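Local coordinates for endoglucanase (Ganoderma lucidum, PDB 5D8Z) that hydrolyses internal beta-1,4-glucosidic bonds of cellulose-like glucans as a family 5 glycoside hydrolase, with retention of anomeric configuration, at the beta-D-glucopyranose site. Residues are numbered along the deposited sequence; one frame, centred on the assembly and turned at random.

The beta-D-glucopyranose site. Residues 164, 202, 237, 241-243, 276. With BGC (beta-D-glucopyranose), chain B; BGC (beta-D-glucopyranose), chain C.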
# COMPACT_ATOMS: atom_id res chain seq x y z
N GLU A 164 -2.89 3.71 -5.88
CA GLU A 164 -2.96 3.63 -7.35
C GLU A 164 -3.71 4.71 -8.15
O GLU A 164 -4.62 4.40 -8.91
CB GLU A 164 -3.45 2.25 -7.76
CG GLU A 164 -2.38 1.20 -7.57
CD GLU A 164 -2.76 -0.16 -8.13
OE1 GLU A 164 -3.93 -0.33 -8.52
OE2 GLU A 164 -1.88 -1.07 -8.19
N TRP A 202 -1.33 4.03 -12.13
CA TRP A 202 -1.43 3.05 -11.07
C TRP A 202 -0.12 2.96 -10.30
O TRP A 202 0.27 1.87 -9.88
CB TRP A 202 -1.79 1.66 -11.63
CG TRP A 202 -2.87 1.72 -12.64
CD1 TRP A 202 -2.73 2.04 -13.96
CD2 TRP A 202 -4.26 1.48 -12.43
NE1 TRP A 202 -3.96 2.02 -14.59
CE2 TRP A 202 -4.91 1.68 -13.67
CE3 TRP A 202 -5.04 1.13 -11.32
CZ2 TRP A 202 -6.29 1.52 -13.83
CZ3 TRP A 202 -6.41 0.97 -11.49
CH2 TRP A 202 -7.02 1.16 -12.73
N TYR A 237 3.78 -5.45 -10.98
CA TYR A 237 3.36 -6.84 -11.07
C TYR A 237 4.20 -7.50 -12.14
O TYR A 237 4.88 -6.81 -12.88
CB TYR A 237 1.88 -6.91 -11.39
CG TYR A 237 1.06 -6.52 -10.19
CD1 TYR A 237 0.80 -7.45 -9.19
CD2 TYR A 237 0.57 -5.24 -10.02
CE1 TYR A 237 0.03 -7.13 -8.09
CE2 TYR A 237 -0.17 -4.90 -8.91
CZ TYR A 237 -0.44 -5.85 -7.96
OH TYR A 237 -1.16 -5.54 -6.84
N ASP A 241 0.95 -7.45 -18.94
CA ASP A 241 0.22 -6.17 -18.99
C ASP A 241 0.23 -5.35 -17.68
O ASP A 241 -0.58 -4.43 -17.52
CB ASP A 241 -1.22 -6.41 -19.46
CG ASP A 241 -2.06 -7.14 -18.43
OD1 ASP A 241 -1.49 -7.92 -17.63
OD2 ASP A 241 -3.30 -6.93 -18.41
N ASN A 242 1.17 -5.65 -16.79
CA ASN A 242 1.25 -5.10 -15.41
C ASN A 242 -0.06 -5.11 -14.57
O ASN A 242 -0.19 -4.35 -13.62
CB ASN A 242 1.86 -3.69 -15.40
CG ASN A 242 2.44 -3.31 -14.02
OD1 ASN A 242 3.06 -4.13 -13.33
ND2 ASN A 242 2.26 -2.05 -13.62
N SER A 243 -1.01 -5.99 -14.90
CA SER A 243 -2.32 -5.94 -14.25
C SER A 243 -2.31 -6.67 -12.90
O SER A 243 -2.99 -6.26 -11.98
CB SER A 243 -3.40 -6.51 -15.18
OG SER A 243 -3.17 -7.89 -15.49
N GLU A 276 2.91 -2.75 -3.48
CA GLU A 276 2.10 -3.78 -4.10
C GLU A 276 2.92 -4.53 -5.15
O GLU A 276 3.49 -3.92 -6.06
CB GLU A 276 0.84 -3.17 -4.74
CG GLU A 276 -0.45 -3.43 -3.99
CD GLU A 276 -1.69 -2.89 -4.71
OE1 GLU A 276 -1.92 -3.24 -5.90
OE2 GLU A 276 -2.46 -2.11 -4.09
C2 BGC B . -2.35 -1.31 -16.91
C3 BGC B . -2.86 -1.89 -15.58
C4 BGC B . -4.40 -1.83 -15.47
C5 BGC B . -5.13 -2.09 -16.82
C6 BGC B . -6.53 -1.48 -16.85
C1 BGC B . -3.09 -1.95 -18.09
O1 BGC B . -2.55 -1.51 -19.34
O2 BGC B . -0.94 -1.51 -17.04
O3 BGC B . -2.24 -1.20 -14.47
O4 BGC B . -4.87 -2.81 -14.51
O5 BGC B . -4.47 -1.60 -18.00
O6 BGC B . -6.99 -1.52 -18.21
C2 BGC C . -5.88 -3.47 -12.38
C3 BGC C . -5.71 -3.53 -10.84
C4 BGC C . -4.26 -3.51 -10.41
C5 BGC C . -3.48 -2.39 -11.14
C6 BGC C . -1.98 -2.52 -10.92
C1 BGC C . -4.97 -2.45 -13.11
O2 BGC C . -7.25 -3.16 -12.65
O3 BGC C . -6.26 -4.73 -10.26
O4 BGC C . -4.26 -3.43 -8.96
O5 BGC C . -3.65 -2.43 -12.57
O6 BGC C . -1.28 -2.79 -12.14
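Two beta-D-glucopyranose units, joined from O4 of chain B to C1 of chain C as in cellobiose, lie in the active-site cleft with the non-reducing O4 of chain C pointing at the catalytic glutamates. This polarity suggests that they occupy the leaving-group side of the cleavage point; the structure alone does not show whether the disaccharide is a product. Glu164, the family acid/base, reaches O4 tip-on with an extended chain; its OE1 accepts from the hydroxyl at 3.1 Å on the syn lone pair. Glu276, the nucleophile, comes from strand 272-277, its carboxyl carbon CD 4.5 Å from CD of Glu164, a proximity likely to shift their ionisation. Tyr237 OH steers it, donating to the anti lone pair of Glu276 OE1 at 2.6 Å, in the plane of the phenol. The Tyr237 rim at CE2 lies alongside C6 of chain C. Trp202 forms the platform: with CG beside the backbone N (chi1 -44°) and the indole turned across (chi2 81°), one face spans the linkage, C1 of chain C lying 3.9 Å from the six-membered-ring centroid and O3 of chain B over CD1. An alanine here would remove this face and would probably weaken the hold on both sugars. O3 of chain B donates to ring O5 of chain C at 2.7 Å. Backbone carbonyls line the opposite side: Asp241 O takes O2 of the poorly ordered chain B glucose at 3.0 Å, the hydroxyl above the carbonyl plane, and O6 of chain C lies within hydrogen-bonding reach of Asn242 O, modelled too short to carry weight. Asn242 OD1 turns away and accepts Tyr237 N at 2.8 Å, in its carbonyl plane.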